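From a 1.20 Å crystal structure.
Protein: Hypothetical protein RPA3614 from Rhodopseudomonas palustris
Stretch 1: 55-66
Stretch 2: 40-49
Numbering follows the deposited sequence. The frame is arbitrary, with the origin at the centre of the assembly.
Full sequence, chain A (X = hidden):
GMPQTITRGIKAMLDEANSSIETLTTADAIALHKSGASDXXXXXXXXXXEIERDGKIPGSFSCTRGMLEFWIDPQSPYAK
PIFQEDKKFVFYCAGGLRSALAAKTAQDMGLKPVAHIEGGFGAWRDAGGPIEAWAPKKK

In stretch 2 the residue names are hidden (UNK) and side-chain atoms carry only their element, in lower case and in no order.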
ATOM      1  N   GLY A  55      12.153   3.226   9.408  1.00 13.12           N
ATOM      2  CA  GLY A  55      11.200   4.287   9.716  1.00 12.39           C
ATOM      3  C   GLY A  55       9.966   4.192   8.834  1.00 11.05           C
ATOM      4  O   GLY A  55       9.795   3.215   8.093  1.00 10.99           O
ATOM      5  N   LYS A  56       9.116   5.215   8.904  1.00 10.66           N
ATOM      6  CA  LYS A  56       7.820   5.201   8.233  1.00 10.54           C
ATOM      7  C   LYS A  56       7.368   6.603   7.827  1.00 10.17           C
ATOM      8  O   LYS A  56       7.946   7.621   8.245  1.00 10.22           O
ATOM      9  CB  LYS A  56       6.768   4.568   9.150  1.00 10.86           C
ATOM     10  CG  LYS A  56       6.490   5.355  10.425  1.00 12.50           C
ATOM     11  CD  LYS A  56       5.492   4.621  11.290  1.00 15.24           C
ATOM     12  CE  LYS A  56       5.403   5.251  12.664  1.00 17.94           C
ATOM     13  NZ  LYS A  56       4.410   4.555  13.521  1.00 20.05           N
ATOM     14  N   ILE A  57       6.324   6.656   7.012  1.00  9.47           N
ATOM     15  CA  ILE A  57       5.696   7.915   6.658  1.00  9.25           C
ATOM     16  C   ILE A  57       4.884   8.392   7.868  1.00  9.23           C
ATOM     17  O   ILE A  57       4.065   7.643   8.394  1.00  9.08           O
ATOM     18  CB  ILE A  57       4.817   7.743   5.405  1.00  8.91           C
ATOM     19  CG1 ILE A  57       5.705   7.399   4.203  1.00  9.49           C
ATOM     20  CG2 ILE A  57       4.006   8.999   5.144  1.00  9.87           C
ATOM     21  CD1 ILE A  57       4.953   7.108   2.911  1.00  9.88           C
ATOM     22  N   PRO A  58       5.139   9.626   8.346  1.00  9.71           N
ATOM     23  CA  PRO A  58       4.423  10.107   9.525  1.00  9.82           C
ATOM     24  C   PRO A  58       2.913  10.053   9.360  1.00 10.00           C
ATOM     25  O   PRO A  58       2.375  10.424   8.316  1.00 10.02           O
ATOM     26  CB  PRO A  58       4.914  11.554   9.665  1.00  9.95           C
ATOM     27  CG  PRO A  58       6.257  11.556   9.023  1.00 10.55           C
ATOM     28  CD  PRO A  58       6.116  10.617   7.861  1.00  9.94           C
ATOM     29  N   GLY A  59       2.242   9.557  10.388  1.00 10.59           N
ATOM     30  CA  GLY A  59       0.793   9.515  10.388  1.00 11.02           C
ATOM     31  C   GLY A  59       0.206   8.350   9.608  1.00 10.60           C
ATOM     32  O   GLY A  59      -1.012   8.227   9.516  1.00 12.28           O
ATOM     33  N   SER A  60       1.058   7.492   9.043  1.00 10.36           N
ATOM     34  CA  SER A  60       0.565   6.327   8.306  1.00  9.94           C
ATOM     35  C   SER A  60      -0.061   5.297   9.241  1.00  9.57           C
ATOM     36  O   SER A  60       0.272   5.227  10.425  1.00 10.01           O
ATOM     37  CB  SER A  60       1.680   5.693   7.475  1.00 10.71           C
ATOM     38  OG  SER A  60       2.720   5.225   8.302  1.00 12.76           O
ATOM     39  N   PHE A  61      -0.974   4.507   8.685  1.00  9.10           N
ATOM     40  CA  PHE A  61      -1.646   3.444   9.406  1.00  8.85           C
ATOM     41  C   PHE A  61      -1.021   2.109   9.006  1.00  8.63           C
ATOM     42  O   PHE A  61      -0.934   1.790   7.817  1.00  8.48           O
ATOM     43  CB  PHE A  61      -3.143   3.470   9.078  1.00  9.64           C
ATOM     44  CG  PHE A  61      -3.936   2.403   9.780  1.00 10.53           C
ATOM     45  CD1 PHE A  61      -4.256   2.535  11.126  1.00 11.57           C
ATOM     46  CD2 PHE A  61      -4.358   1.262   9.098  1.00 11.64           C
ATOM     47  CE1 PHE A  61      -4.980   1.542  11.785  1.00 13.28           C
ATOM     48  CE2 PHE A  61      -5.090   0.265   9.757  1.00 12.11           C
ATOM     49  CZ  PHE A  61      -5.395   0.408  11.099  1.00 13.38           C
ATOM     50  N   SER A  62      -0.577   1.333   9.991  1.00  8.18           N
ATOM     51  CA  SER A  62       0.072   0.052   9.717  1.00  8.38           C
ATOM     52  C   SER A  62      -0.936  -1.075   9.620  1.00  8.07           C
ATOM     53  O   SER A  62      -1.646  -1.370  10.577  1.00  8.85           O
ATOM     54  CB  SER A  62       1.113  -0.280  10.795  1.00  8.58           C
ATOM     55  OG  SER A  62       1.558  -1.631  10.703  1.00 10.03           O
ATOM     56  N   CYS A  63      -0.976  -1.707   8.456  1.00  7.49           N
ATOM     57  CA  CYS A  63      -1.719  -2.944   8.278  1.00  7.97           C
ATOM     58  C   CYS A  63      -0.891  -3.811   7.358  1.00  7.44           C
ATOM     59  O   CYS A  63      -0.733  -3.499   6.179  1.00  7.48           O
ATOM     60  CB  CYS A  63      -3.104  -2.715   7.662  1.00  8.56           C
ATOM     61  SG  CYS A  63      -4.017  -4.265   7.399  1.00 10.83           S
ATOM     62  N   THR A  64      -0.327  -4.884   7.898  1.00  7.44           N
ATOM     63  CA  THR A  64       0.517  -5.742   7.067  1.00  7.84           C
ATOM     64  C   THR A  64      -0.295  -6.303   5.898  1.00  7.16           C
ATOM     65  O   THR A  64      -1.506  -6.529   6.008  1.00  7.36           O
ATOM     66  CB  THR A  64       1.186  -6.879   7.860  1.00  8.32           C
ATOM     67  OG1 THR A  64       0.184  -7.764   8.376  1.00  9.97           O
ATOM     68  CG2 THR A  64       2.038  -6.333   9.004  1.00  9.17           C
ATOM     69  N   ARG A  65       0.366  -6.503   4.766  1.00  7.17           N
ATOM     70  CA  ARG A  65      -0.343  -6.914   3.570  1.00  7.66           C
ATOM     71  C   ARG A  65      -1.147  -8.191   3.806  1.00  7.41           C
ATOM     72  O   ARG A  65      -2.276  -8.315   3.329  1.00  7.69           O
ATOM     73  CB  ARG A  65       0.607  -7.073   2.385  1.00  7.60           C
ATOM     74  CG  ARG A  65      -0.093  -7.599   1.146  1.00  7.73           C
ATOM     75  CD  ARG A  65       0.752  -7.551  -0.133  1.00  7.51           C
ATOM     76  NE  ARG A  65       0.009  -8.277  -1.166  1.00  7.22           N
ATOM     77  CZ  ARG A  65       0.323  -9.476  -1.650  1.00  6.88           C
ATOM     78  NH1 ARG A  65       1.457 -10.079  -1.316  1.00  8.04           N
ATOM     79  NH2 ARG A  65      -0.489 -10.061  -2.519  1.00  7.96           N
ATOM     80  N   GLY A  66      -0.580  -9.118   4.574  1.00  7.19           N
ATOM     81  CA  GLY A  66      -1.217 -10.404   4.808  1.00  7.82           C
ATOM     82  C   GLY A  66      -2.484 -10.357   5.640  1.00  7.73           C
ATOM     83  O   GLY A  66      -3.227 -11.340   5.675  1.00  8.08           O
ATOM     84  N   UNK A  40      -7.398  11.457   2.988  1.00 15.00           N
ATOM     85  CA  UNK A  40      -6.479  10.406   2.552  1.00 14.03           C
ATOM     86  C   UNK A  40      -6.048   9.609   3.780  1.00 12.85           C
ATOM     87  O   UNK A  40      -5.839  10.178   4.857  1.00 12.81           O
ATOM     88  c   UNK A  40      -4.167   9.922   1.564  1.00 15.13           C
ATOM     89  c   UNK A  40      -5.628  11.661   0.501  1.00 15.77           C
ATOM     90  c   UNK A  40      -5.228  10.995   1.819  1.00 14.62           C
ATOM     91  N   UNK A  41      -5.957   8.291   3.616  1.00 11.31           N
ATOM     92  CA  UNK A  41      -5.340   7.422   4.606  1.00 10.70           C
ATOM     93  C   UNK A  41      -4.156   6.756   3.915  1.00  9.83           C
ATOM     94  O   UNK A  41      -4.326   6.079   2.889  1.00  9.52           O
ATOM     95  c   UNK A  41      -5.615   5.411   6.117  1.00 11.52           C
ATOM     96  c   UNK A  41      -6.319   6.345   5.134  1.00 10.77           C
ATOM     97  c   UNK A  41      -7.535   6.986   5.786  1.00 12.39           C
ATOM     98  N   UNK A  42      -2.964   6.969   4.464  1.00  9.22           N
ATOM     99  CA  UNK A  42      -1.757   6.340   3.947  1.00  9.01           C
ATOM    100  C   UNK A  42      -1.521   5.073   4.754  1.00  8.78           C
ATOM    101  O   UNK A  42      -1.391   5.127   5.971  1.00  9.17           O
ATOM    102  c   UNK A  42      -0.546   7.300   3.994  1.00  9.04           C
ATOM    103  c   UNK A  42       0.702   6.605   3.480  1.00  9.93           C
ATOM    104  c   UNK A  42      -0.837   8.566   3.163  1.00  9.58           C
ATOM    105  c   UNK A  42       0.230   9.653   3.237  1.00 12.40           C
ATOM    106  N   UNK A  43      -1.495   3.943   4.057  1.00  7.97           N
ATOM    107  CA  UNK A  43      -1.444   2.624   4.680  1.00  7.63           C
ATOM    108  C   UNK A  43      -0.095   1.964   4.410  1.00  7.32           C
ATOM    109  O   UNK A  43       0.250   1.695   3.263  1.00  7.39           O
ATOM    110  c   UNK A  43      -2.517   0.345   4.849  1.00  8.27           C
ATOM    111  c   UNK A  43      -3.946   2.361   4.390  1.00  8.95           C
ATOM    112  c   UNK A  43      -2.579   1.704   4.167  1.00  7.71           C
ATOM    113  N   UNK A  44       0.661   1.728   5.479  1.00  6.95           N
ATOM    114  CA  UNK A  44       1.952   1.052   5.419  1.00  7.07           C
ATOM    115  C   UNK A  44       1.719  -0.445   5.548  1.00  6.90           C
ATOM    116  O   UNK A  44       1.252  -0.904   6.580  1.00  6.73           O
ATOM    117  o   UNK A  44       5.043   1.780   7.253  1.00  8.74           O
ATOM    118  o   UNK A  44       4.599   0.126   5.879  1.00  7.68           O
ATOM    119  c   UNK A  44       2.788   1.550   6.599  1.00  7.27           C
ATOM    120  c   UNK A  44       4.245   1.111   6.555  1.00  7.64           C
ATOM    121  N   UNK A  45       2.049  -1.199   4.507  1.00  6.72           N
ATOM    122  CA  UNK A  45       1.777  -2.635   4.505  1.00  6.87           C
ATOM    123  C   UNK A  45       3.010  -3.494   4.798  1.00  6.55           C
ATOM    124  O   UNK A  45       2.950  -4.726   4.697  1.00  7.14           O
ATOM    125  c   UNK A  45      -0.189  -2.292   2.980  1.00  7.94           C
ATOM    126  c   UNK A  45       1.513  -3.505   0.712  1.00  9.00           C
ATOM    127  c   UNK A  45       1.097  -3.085   3.201  1.00  7.02           C
ATOM    128  c   UNK A  45       2.070  -2.994   2.017  1.00  7.83           C
ATOM    129  N   UNK A  46       4.109  -2.850   5.189  1.00  6.81           N
ATOM    130  CA  UNK A  46       5.362  -3.555   5.465  1.00  7.10           C
ATOM    131  C   UNK A  46       5.321  -4.405   6.728  1.00  7.42           C
ATOM    132  O   UNK A  46       4.511  -4.190   7.625  1.00  7.32           O
ATOM    133  c   UNK A  46       6.517  -2.560   5.567  1.00  7.52           C
ATOM    134  n   UNK A  46       7.457   0.222   5.297  1.00  8.63           N
ATOM    135  c   UNK A  46       6.845  -1.881   4.243  1.00  7.93           C
ATOM    136  n   UNK A  46       7.710   1.995   6.720  1.00  8.96           N
ATOM    137  c   UNK A  46       8.247   1.077   5.935  1.00  8.85           C
ATOM    138  c   UNK A  46       7.918  -0.836   4.411  1.00  9.07           C
ATOM    139  n   UNK A  46       9.563   1.024   5.777  1.00 10.25           N
ATOM    140  N   UNK A  47       6.221  -5.378   6.777  1.00  7.88           N
ATOM    141  CA  UNK A  47       6.469  -6.133   7.988  1.00  8.32           C
ATOM    142  C   UNK A  47       7.003  -5.156   9.052  1.00  8.17           C
ATOM    143  O   UNK A  47       7.760  -4.231   8.726  1.00  8.23           O
ATOM    144  o   UNK A  47       8.536  -7.696   9.759  1.00  9.20           O
ATOM    145  c   UNK A  47       7.792  -8.124   8.856  1.00 10.82           C
ATOM    146  c   UNK A  47       7.484  -7.236   7.669  1.00  9.24           C
ATOM    147  o   UNK A  47       7.307  -9.275   8.882  1.00 12.80           O
ATOM    148  N   UNK A  48       6.609  -5.337  10.327  1.00  8.48           N
ATOM    149  CA  UNK A  48       7.057  -4.416  11.380  1.00  9.06           C
ATOM    150  C   UNK A  48       8.580  -4.315  11.515  1.00  8.95           C
ATOM    151  O   UNK A  48       9.092  -3.291  11.978  1.00  9.76           O
ATOM    152  c   UNK A  48       5.750  -6.399  10.882  1.00  9.05           C
ATOM    153  c   UNK A  48       6.443  -5.019  12.654  1.00  9.25           C
ATOM    154  c   UNK A  48       6.173  -6.447  12.309  1.00  9.51           C
ATOM    155  N   UNK A  49       9.303  -5.352  11.106  1.00  8.71           N
ATOM    156  CA  UNK A  49      10.760  -5.340  11.190  1.00  9.26           C
ATOM    157  C   UNK A  49      11.384  -4.426  10.130  1.00  9.71           C
ATOM    158  O   UNK A  49      12.432  -3.817  10.357  1.00 10.19           O
ATOM    159  n   UNK A  49       9.228 -11.302   9.777  1.00  9.95           N
ATOM    160  c   UNK A  49      11.302  -6.765  11.101  1.00  9.14           C
ATOM    161  c   UNK A  49      10.890  -7.639  12.275  1.00  9.68           C
ATOM    162  n   UNK A  49      10.212  -9.647  11.022  1.00  8.75           N
ATOM    163  c   UNK A  49      11.135  -9.117  12.021  1.00 10.14           C
ATOM    164  c   UNK A  49      10.108 -10.931  10.694  1.00  9.50           C
ATOM    165  n   UNK A  49      10.866 -11.843  11.295  1.00  9.08           N
TER
HETATM  166  O   HOH W   1      -2.466   8.647   6.777  1.00 15.16           O
HETATM  167  O   HOH W   2       2.377  -2.677   8.418  1.00 11.07           O
HETATM  168  O   HOH W   3       3.575   2.513   9.604  1.00 14.31           O

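Position 40 carries three side-chain carbons, one bearing the other two, and none comes near stretch 1. A fork at the first carbon with no extension is valine: Val-40 begins the strand outside the contact.

Position 41 repeats that three-carbon fork. One of its methyls lies 4.3 Å from CB of Phe-61, so it is Val-41, and the atom is CG1.

At position 42 there are four carbons, forked at the first, one arm two carbons long. That is isoleucine. The CD1 of Ile-42 meets CG2 of Ile-57 at 4.3 Å, while its backbone O accepts from Phe-61 N at 2.8 Å and 170°, a nearly straight hydrogen bond. Its N donates to water 1 (2.9 Å), which in turn donates to Gly-59 O (3.1 Å), so a water continues the pairing just before the strands meet directly.

Position 43 again shows one carbon carrying two, with a carbon 4.2 Å from CB of Cys-63. Val-43 is the parallel bridge partner of Phe-61, their CA atoms 4.8 Å apart, and its side chain shares a sheet face with that of Phe-61.

Position 44 has two carbons, the second carrying two oxygens: a short carboxylate, hence Asp-44. Its side chain leaves on the same face as that of Ser-62. OD2 lies 3.8 Å from CB of Lys-56 and accepts from water 3 at 2.9 Å; the same water donates to Ser-60 OG at 3.1 Å. In the backbone, Asp-44 N donates to Phe-61 O (2.8 Å) and Asp-44 O accepts from Cys-63 N (3.0 Å).

Position 45 has four carbons with the same uneven fork, and the end of its long arm sits 4.0 Å from CB of Arg-65. It is Ile-45; its O accepts from Arg-65 N at 3.1 Å, extending the pairing beyond the strand.

Position 46 has three carbons, a nitrogen, then a carbon with two more nitrogens: a guanidinium, so Arg-46. Its CB points away from stretch 1, yet its end comes nearer, and NH2 donates to Gly-55 O at 2.8 Å, with a weak bond from NH1 to Gly-55 O at 3.2 Å.

Position 47 shows two carbons and two terminal oxygens, without contact to stretch 1. Asp-47 is the N-cap of the following helix.

Position 48 has three carbons closing a ring onto the backbone N; the ring carbon beside that N is 4.2 Å from CG2 of Thr-64. This is Pro-48.

Position 49 ends in another guanidinium, far from stretch 1. Arg-49 donates its N to Asp-47 OD1 at 2.8 Å, the capping bond, and its NE forms a salt bridge to OD1 of Asp-47 at 2.9 Å.

The rule here is a short parallel ladder with a clamp. Backbone bonds set the register, and aliphatic groups pack beside them. Asp-44 holds the guanidinium through a salt bridge, NH2 of Arg-46 to OD2 of Asp-44 at 2.7 Å, while the same NH2 reaches Gly-55 O.

Stretch 2, residues 40-49: VVIVDIRDPR
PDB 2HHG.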